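Local coordinates for carboxylesterase (Est-2) (Archaeoglobus fulgidus, PDB 5FRD), which is a thermophilic carboxylesterase of the alpha/beta hydrolase family that probably hydrolyses carboxylic esters and holds a coenzyme A molecule near its active site, at residues V136-M139 / L140-A143; R155-F158 / L159-D163; E198-K201 / L202-L205. All coordinates share one frame; numbering follows the deposited sequence.

Contact 1: V136-M139 / L140-A143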
loop_
_atom_site.group_PDB
_atom_site.type_symbol
_atom_site.label_atom_id
_atom_site.label_comp_id
_atom_site.label_asym_id
_atom_site.label_seq_id
_atom_site.Cartn_x
_atom_site.Cartn_y
_atom_site.Cartn_z
ATOM N N VAL A 136 9.201 2.943 -17.249
ATOM C CA VAL A 136 9.574 3.160 -15.862
ATOM C C VAL A 136 9.779 4.644 -15.620
ATOM O O VAL A 136 9.280 5.184 -14.628
ATOM C CB VAL A 136 10.805 2.335 -15.479
ATOM C CG1 VAL A 136 11.382 2.803 -14.161
ATOM C CG2 VAL A 136 10.460 0.856 -15.421
ATOM N N ASP A 137 10.506 5.345 -16.498
ATOM C CA ASP A 137 10.696 6.759 -16.335
ATOM C C ASP A 137 9.379 7.553 -16.352
ATOM O O ASP A 137 9.210 8.478 -15.577
ATOM C CB ASP A 137 11.618 7.341 -17.399
ATOM C CG ASP A 137 13.061 6.893 -17.236
ATOM O OD1 ASP A 137 13.476 6.450 -16.138
ATOM O OD2 ASP A 137 13.787 7.042 -18.241
ATOM N N LEU A 138 8.447 7.148 -17.200
ATOM C CA LEU A 138 7.128 7.805 -17.244
ATOM C C LEU A 138 6.355 7.601 -15.932
ATOM O O LEU A 138 5.894 8.556 -15.307
ATOM C CB LEU A 138 6.326 7.263 -18.420
ATOM C CG LEU A 138 4.885 7.776 -18.529
ATOM C CD1 LEU A 138 4.832 9.289 -18.617
ATOM C CD2 LEU A 138 4.224 7.105 -19.711
ATOM N N MET A 139 6.302 6.345 -15.492
ATOM C CA MET A 139 5.638 6.045 -14.216
ATOM C C MET A 139 6.270 6.824 -13.068
ATOM O O MET A 139 5.595 7.427 -12.228
ATOM C CB MET A 139 5.677 4.564 -13.944
ATOM C CG MET A 139 4.918 4.185 -12.687
ATOM S SD MET A 139 4.873 2.412 -12.527
ATOM C CE MET A 139 4.126 2.292 -10.885
ATOM N N LEU A 140 7.594 6.846 -12.988
ATOM C CA LEU A 140 8.244 7.514 -11.868
ATOM C C LEU A 140 8.179 9.033 -11.918
ATOM O O LEU A 140 8.155 9.695 -10.862
ATOM C CB LEU A 140 9.675 7.012 -11.704
ATOM C CG LEU A 140 9.703 5.537 -11.251
ATOM C CD1 LEU A 140 11.131 5.141 -10.927
ATOM C CD2 LEU A 140 8.843 5.214 -10.043
ATOM N N SER A 141 8.053 9.601 -13.134
ATOM C CA SER A 141 7.803 11.029 -13.264
ATOM C C SER A 141 6.463 11.446 -12.636
ATOM O O SER A 141 6.281 12.602 -12.265
ATOM C CB SER A 141 7.832 11.487 -14.745
ATOM O OG SER A 141 6.682 11.089 -15.470
ATOM N N MET A 142 5.540 10.494 -12.537
ATOM C CA MET A 142 4.214 10.695 -11.971
ATOM C C MET A 142 4.126 10.286 -10.494
ATOM O O MET A 142 3.066 10.432 -9.879
ATOM C CB MET A 142 3.219 9.868 -12.781
ATOM C CG MET A 142 3.115 10.328 -14.241
ATOM S SD MET A 142 2.202 9.231 -15.328
ATOM C CE MET A 142 0.552 9.589 -14.788
ATOM N N ALA A 143 5.250 9.801 -9.956
ATOM C CA ALA A 143 5.319 9.231 -8.594
ATOM C C ALA A 143 6.197 9.968 -7.611
ATOM O O ALA A 143 6.068 9.748 -6.397
ATOM C CB ALA A 143 5.767 7.793 -8.643
#

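Contact 2: R155-F158 / L159-D163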
loop_
_atom_site.group_PDB
_atom_site.type_symbol
_atom_site.label_atom_id
_atom_site.label_comp_id
_atom_site.label_asym_id
_atom_site.label_seq_id
_atom_site.Cartn_x
_atom_site.Cartn_y
_atom_site.Cartn_z
ATOM N N ARG A 155 13.961 3.720 -9.362
ATOM C CA ARG A 155 14.150 3.462 -10.773
ATOM C C ARG A 155 14.968 2.197 -11.036
ATOM O O ARG A 155 14.614 1.364 -11.855
ATOM C CB ARG A 155 14.779 4.686 -11.440
ATOM C CG ARG A 155 14.924 4.597 -12.936
ATOM C CD ARG A 155 15.453 5.900 -13.527
ATOM N NE ARG A 155 15.852 5.684 -14.920
ATOM C CZ ARG A 155 17.008 5.100 -15.269
ATOM N NH1 ARG A 155 17.844 4.627 -14.345
ATOM N NH2 ARG A 155 17.312 4.932 -16.548
ATOM N N ARG A 156 16.062 2.027 -10.291
ATOM C CA ARG A 156 16.852 0.821 -10.447
ATOM C C ARG A 156 16.104 -0.441 -10.011
ATOM O O ARG A 156 16.188 -1.488 -10.625
ATOM C CB ARG A 156 18.173 0.924 -9.691
ATOM C CG ARG A 156 19.093 1.992 -10.262
ATOM C CD ARG A 156 20.529 1.837 -9.776
ATOM N NE ARG A 156 20.565 1.848 -8.328
ATOM C CZ ARG A 156 20.572 2.941 -7.581
ATOM N NH1 ARG A 156 20.627 4.169 -8.096
ATOM N NH2 ARG A 156 20.586 2.800 -6.251
ATOM N N GLU A 157 15.372 -0.310 -8.906
ATOM C CA GLU A 157 14.519 -1.427 -8.463
ATOM C C GLU A 157 13.529 -1.842 -9.538
ATOM O O GLU A 157 13.365 -3.014 -9.836
ATOM C CB GLU A 157 13.781 -1.054 -7.171
ATOM C CG GLU A 157 14.677 -0.949 -5.946
ATOM C CD GLU A 157 13.982 -0.447 -4.721
ATOM O OE1 GLU A 157 12.848 0.059 -4.818
ATOM O OE2 GLU A 157 14.580 -0.596 -3.625
ATOM N N PHE A 158 12.846 -0.859 -10.125
ATOM C CA PHE A 158 11.875 -1.172 -11.174
ATOM C C PHE A 158 12.537 -1.823 -12.396
ATOM O O PHE A 158 11.999 -2.787 -12.943
ATOM C CB PHE A 158 11.116 0.100 -11.553
ATOM C CG PHE A 158 9.888 0.403 -10.706
ATOM C CD1 PHE A 158 9.589 -0.265 -9.516
ATOM C CD2 PHE A 158 9.007 1.383 -11.147
ATOM C CE1 PHE A 158 8.442 0.051 -8.801
ATOM C CE2 PHE A 158 7.876 1.730 -10.430
ATOM C CZ PHE A 158 7.592 1.040 -9.268
ATOM N N LEU A 159 13.716 -1.311 -12.777
ATOM C CA LEU A 159 14.432 -1.927 -13.909
ATOM C C LEU A 159 14.847 -3.362 -13.624
ATOM O O LEU A 159 14.918 -4.180 -14.516
ATOM C CB LEU A 159 15.632 -1.074 -14.301
ATOM C CG LEU A 159 15.286 0.271 -14.918
ATOM C CD1 LEU A 159 16.539 1.127 -15.089
ATOM C CD2 LEU A 159 14.561 0.123 -16.255
ATOM N N ASP A 160 15.127 -3.666 -12.346
ATOM C CA ASP A 160 15.434 -5.021 -11.891
ATOM C C ASP A 160 14.226 -5.945 -11.692
ATOM O O ASP A 160 14.376 -7.152 -11.474
ATOM C CB ASP A 160 16.246 -4.956 -10.588
ATOM C CG ASP A 160 17.689 -4.488 -10.790
ATOM O OD1 ASP A 160 18.164 -4.438 -11.950
ATOM O OD2 ASP A 160 18.366 -4.177 -9.762
ATOM N N ARG A 161 13.025 -5.368 -11.722
ATOM C CA ARG A 161 11.800 -6.115 -11.407
ATOM C C ARG A 161 10.726 -5.893 -12.451
ATOM O O ARG A 161 9.553 -5.891 -12.122
ATOM C CB ARG A 161 11.290 -5.632 -10.046
ATOM C CG ARG A 161 12.260 -5.803 -8.903
ATOM C CD ARG A 161 11.811 -5.009 -7.702
ATOM N NE ARG A 161 12.852 -5.005 -6.708
ATOM C CZ ARG A 161 12.787 -4.368 -5.543
ATOM N NH1 ARG A 161 11.684 -3.725 -5.180
ATOM N NH2 ARG A 161 13.857 -4.366 -4.741
ATOM N N VAL A 162 11.096 -5.733 -13.718
ATOM C CA VAL A 162 10.103 -5.370 -14.744
ATOM C C VAL A 162 9.005 -6.408 -14.847
ATOM O O VAL A 162 7.843 -6.017 -14.964
ATOM C CB VAL A 162 10.802 -5.182 -16.118
ATOM C CG1 VAL A 162 9.815 -5.085 -17.279
ATOM C CG2 VAL A 162 11.657 -3.939 -16.126
ATOM N N ASP A 163 9.334 -7.689 -14.790
ATOM C CA ASP A 163 8.338 -8.740 -14.980
ATOM C C ASP A 163 7.295 -8.717 -13.864
ATOM O O ASP A 163 6.078 -8.728 -14.134
ATOM C CB ASP A 163 8.997 -10.109 -15.081
ATOM C CG ASP A 163 9.876 -10.269 -16.327
ATOM O OD1 ASP A 163 9.842 -9.424 -17.248
ATOM O OD2 ASP A 163 10.598 -11.275 -16.387
HETATM O O HOH W 1 11.420 -1.757 -2.981
HETATM O O HOH W 2 13.863 -3.575 -1.964
#

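Contact 3: E198-K201 / L202-L205. With COA (coenzyme A), chain C.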
loop_
_atom_site.group_PDB
_atom_site.type_symbol
_atom_site.label_atom_id
_atom_site.label_comp_id
_atom_site.label_asym_id
_atom_site.label_seq_id
_atom_site.Cartn_x
_atom_site.Cartn_y
_atom_site.Cartn_z
ATOM N N GLU A 198 0.352 15.823 -2.481
ATOM C CA GLU A 198 -0.296 16.881 -3.285
ATOM C C GLU A 198 -0.003 16.765 -4.779
ATOM O O GLU A 198 -0.879 17.087 -5.581
ATOM C CB GLU A 198 0.150 18.227 -2.729
ATOM C CG GLU A 198 -0.554 19.434 -3.338
ATOM C CD GLU A 198 -0.124 20.726 -2.662
ATOM O OE1 GLU A 198 -0.251 20.817 -1.420
ATOM O OE2 GLU A 198 0.319 21.649 -3.377
ATOM N N GLU A 199 1.180 16.257 -5.142
ATOM C CA GLU A 199 1.625 16.195 -6.535
ATOM C C GLU A 199 1.381 14.838 -7.206
ATOM O O GLU A 199 1.763 14.637 -8.336
ATOM C CB GLU A 199 3.116 16.550 -6.606
ATOM C CG GLU A 199 3.399 17.910 -5.984
ATOM C CD GLU A 199 4.827 18.396 -6.147
ATOM O OE1 GLU A 199 5.497 18.003 -7.128
ATOM O OE2 GLU A 199 5.257 19.199 -5.287
ATOM N N ASP A 200 0.725 13.897 -6.517
ATOM C CA ASP A 200 0.568 12.535 -7.048
ATOM C C ASP A 200 -0.226 12.533 -8.362
ATOM O O ASP A 200 -1.380 12.991 -8.390
ATOM C CB ASP A 200 -0.164 11.681 -5.976
ATOM C CG ASP A 200 -0.187 10.189 -6.283
ATOM O OD1 ASP A 200 -0.044 9.766 -7.436
ATOM O OD2 ASP A 200 -0.385 9.419 -5.306
ATOM N N LYS A 201 0.362 11.989 -9.431
ATOM C CA LYS A 201 -0.313 11.890 -10.727
ATOM C C LYS A 201 -0.736 10.472 -11.085
ATOM O O LYS A 201 -1.482 10.263 -12.041
ATOM C CB LYS A 201 0.567 12.494 -11.826
ATOM C CG LYS A 201 0.773 13.989 -11.626
ATOM C CD LYS A 201 1.232 14.725 -12.853
ATOM C CE LYS A 201 0.129 15.350 -13.692
ATOM N NZ LYS A 201 0.546 15.472 -15.116
ATOM N N LEU A 202 -0.273 9.476 -10.332
ATOM C CA LEU A 202 -0.700 8.108 -10.566
ATOM C C LEU A 202 -2.063 7.848 -9.935
ATOM O O LEU A 202 -2.894 7.147 -10.501
ATOM C CB LEU A 202 0.332 7.106 -10.044
ATOM C CG LEU A 202 1.654 7.054 -10.813
ATOM C CD1 LEU A 202 2.660 6.183 -10.091
ATOM C CD2 LEU A 202 1.382 6.534 -12.235
ATOM N N THR A 203 -2.241 8.349 -8.714
ATOM C CA THR A 203 -3.499 8.215 -7.973
ATOM C C THR A 203 -3.766 9.615 -7.425
ATOM O O THR A 203 -3.356 9.974 -6.350
ATOM C CB THR A 203 -3.396 7.166 -6.840
ATOM O OG1 THR A 203 -2.281 7.439 -6.003
ATOM C CG2 THR A 203 -3.234 5.774 -7.394
ATOM N N PRO A 204 -4.433 10.449 -8.240
ATOM C CA PRO A 204 -4.494 11.871 -7.909
ATOM C C PRO A 204 -5.512 12.212 -6.831
ATOM O O PRO A 204 -6.218 11.335 -6.288
ATOM C CB PRO A 204 -4.859 12.514 -9.249
ATOM C CG PRO A 204 -5.595 11.460 -9.963
ATOM C CD PRO A 204 -4.969 10.157 -9.569
ATOM N N LEU A 205 -5.610 13.496 -6.519
ATOM C CA LEU A 205 -6.489 13.979 -5.472
ATOM C C LEU A 205 -7.902 13.455 -5.614
ATOM O O LEU A 205 -8.487 13.032 -4.624
ATOM C CB LEU A 205 -6.517 15.499 -5.488
ATOM C CG LEU A 205 -7.453 16.167 -4.496
ATOM C CD1 LEU A 205 -7.059 15.835 -3.052
ATOM C CD2 LEU A 205 -7.437 17.668 -4.702
HETATM N N1A COA C . -11.675 7.266 -8.188
HETATM C C2A COA C . -12.588 8.128 -8.658
HETATM N N3A COA C . -12.890 8.193 -9.961
HETATM C C4A COA C . -12.294 7.371 -10.852
HETATM C C5A COA C . -11.300 6.408 -10.425
HETATM C C6A COA C . -11.020 6.381 -8.999
HETATM N N6A COA C . -10.099 5.518 -8.521
HETATM N N7A COA C . -10.846 5.737 -11.495
HETATM C C8A COA C . -11.540 6.224 -12.540
HETATM N N9A COA C . -12.389 7.195 -12.144
HETATM C C1B COA C . -13.269 7.967 -13.042
HETATM C C2B COA C . -12.405 8.887 -13.855
HETATM O O2B COA C . -12.153 10.088 -13.127
HETATM C C3B COA C . -13.231 9.038 -15.122
HETATM O O3B COA C . -14.224 10.039 -14.908
HETATM P P3B COA C . -14.573 11.164 -16.017
HETATM O O7A COA C . -15.103 10.317 -17.155
HETATM O O8A COA C . -13.246 11.853 -16.267
HETATM O O9A COA C . -15.590 12.040 -15.319
HETATM C C4B COA C . -13.894 7.683 -15.282
HETATM O O4B COA C . -13.904 7.102 -13.962
HETATM C C5B COA C . -13.193 6.748 -16.253
HETATM O O5B COA C . -11.831 6.566 -15.835
HETATM P P1A COA C . -11.063 5.176 -16.069
HETATM O O1A COA C . -11.908 4.031 -15.690
HETATM O O2A COA C . -9.734 5.341 -15.331
HETATM O O3A COA C . -10.802 5.004 -17.646
HETATM P P2A COA C . -10.169 6.037 -18.705
HETATM O O4A COA C . -10.098 5.183 -19.941
HETATM O O5A COA C . -10.892 7.348 -18.645
HETATM O O6A COA C . -8.676 6.402 -18.200
HETATM C CBP COA C . -6.387 6.130 -17.665
HETATM C CCP COA C . -7.646 5.423 -18.147
HETATM C CDP COA C . -5.280 5.086 -17.529
HETATM C CEP COA C . -5.990 7.188 -18.714
HETATM C CAP COA C . -6.674 6.790 -16.292
HETATM O OAP COA C . -7.198 5.806 -15.363
HETATM C C9P COA C . -5.449 7.450 -15.700
HETATM O O9P COA C . -4.984 8.448 -16.210
HETATM N N8P COA C . -4.942 6.898 -14.583
HETATM C C7P COA C . -3.865 7.500 -13.792
HETATM C C6P COA C . -2.467 7.043 -14.193
HETATM C C5P COA C . -2.060 5.621 -13.860
HETATM O O5P COA C . -1.550 4.896 -14.725
HETATM N N4P COA C . -2.213 5.222 -12.595
HETATM C C3P COA C . -1.759 3.936 -12.120
HETATM C C2P COA C . -2.695 3.431 -11.047
HETATM S S1P COA C . -2.019 1.902 -10.364
HETATM O O HOH W 3 -2.994 14.870 -7.149
#

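Contact 1: V136-M139 / L140-A143
The carbonyl oxygen Leu138 O takes two donors where helix 132-141 runs out. Ser141 OG gives it the shorter bond, 2.7 Å, arriving 17° off the carbonyl plane; Met142 N adds a weak one to Leu138 O at 3.4 Å. The serine hydroxyl can fold back on the carbonyl three residues earlier because OG sits between its own backbone N and carbonyl carbon (chi1 74°). Upstream the pattern is alpha-helical, with Leu140 N bonded to Val136 O and Ser141 N to Asp137 O, both at 2.9 Å. The last turn then tightens: Met142 N reaches Met139 O, three residues back, at 3.1 Å from well above the carbonyl plane, and Ala143 N is bonded in the same three-residue way to Leu140 O.

Two apolar pairs form along the helix. Val136 and Leu140 lie side by side and point the same way, Val136 CG1 4.0 Å from Leu140 CD1, on the face turned to helix 149-160. Farther round, Leu138 CD1 comes within 4.2 Å of Met142 SD; Met142 CG, anti to the carbonyl carbon (chi1 -64°), leads the sulfur back beside Leu138. Met139 instead runs fully extended toward Phe158 and Ile124, and Asp137 OD1 is held by a salt bridge to Arg155. Met142 belongs to the coenzyme A pocket: it touches the ligand and packs against Leu121 and Leu202, while the methyl of Ala143 packs on His228, part of the probable catalytic triad.

Ser141 thus supplies a side-chain donor just where the alpha-helical backbone bonding gives way to shorter-range bonds. Leu138 O receives its main bond from a hydroxyl rather than an amide, and the chain turns from the helix toward the ligand and probable triad.

Contact 2: R155-F158 / L159-D163
Arg161 lays its guanidinium over the side chain of Glu157, the two running side by side in the same direction; the arginine chain, extended from CG to NE (chi2 166°, chi3 -170°), carries the group back there. Glu157 CB lies 3.8 Å above the guanidinium plane, over its centre, and Glu157 CG is 3.7 Å from Arg161 NH2. Beyond them the carboxylate is stacked on the guanidinium with the planes only 20° apart, which makes a long salt bridge, Glu157 OE1 to Arg161 NH1 at 4.0 Å, without any N-H aimed at the oxygen. Two waters in the guanidinium plane do the bonding instead: water 1 joins Arg161 NH1 to Glu157 OE1 at 3.0 Å from each, and water 2 accepts from Arg161 NH2 while giving Glu157 OE2 a weak bond.

On another side of the helix, Leu159 CD1 covers a face of the Arg155 guanidinium, 3.7 Å above it and offset toward the rim; Glu133 and Asp137 of helix 132-141 hold that group's polar end. The backbone sets these positions. Leu159 N bonds to Arg155 O, whereas Arg161 N bonds to Phe158 O, three residues back, at 3.0 Å, as helix 149-160 gives way to helix 162-173, with Arg161 at the N-cap position.

Stacked face to face, Glu157 and Arg161 would attract mainly by charge, leaving the edge to the two waters, while Gly31 O takes another bond from Arg161 NH1.

Contact 3: E198-K201 / L202-L205
Asp200 and Thr203 fold the loop that carries the probable acid of a Ser-His-Asp triad, beside the coenzyme A pocket. Asp200 OD1 accepts Thr203 N at 2.9 Å along an almost perfectly straight bond (179°); the bond it takes from Leu202 N, though weak, is that of an Asx turn. Its other oxygen, Asp200 OD2, takes the hydroxyl Thr203 OG1 at 2.8 Å and is also bonded to His228 ND1. Both Thr203 donors come from well above the carboxylate plane. With CG anti to the backbone N, chi1 -170°, the carboxylate swings over the following residues, and its tilt is fixed from both oxygens. Pro204 CA makes a C-H...O contact of 3.3 Å with Asp200 O.

The turn presents Leu202 O to the ligand: coenzyme A N4P donates to it at 2.9 Å, and Leu202 CD2 packs 3.8 Å from the same nitrogen. Water 3 accepts from Leu205 N and lies 2.8 Å from Asp200 O, to which it probably donates.

The loop leaves strand 192-197, pairs through Glu198 with the backbone of Ile223 at the end of the neighbouring strand 218-223, and enters helix 205-214.

From the N terminus the contacts come in series, none enclosing or crossing another, and each is closed within a few residues: contact 1 at the end of helix 132-141, contact 2 where helix 149-160 gives way to helix 162-173, contact 3 in the loop between strand 192-197 and helix 205-214. Contact 1 is the hub. It meets contact 2 along the two successive helices, Leu140 CD2 lying 3.6 Å from Phe158 CE2, and contact 3 through a probable backbone hydrogen bond from Lys201 N to Met142 O. Contacts 2 and 3 do not touch, their nearest atoms about 7 Å apart. Together they connect these helices to the loop beside the ligand.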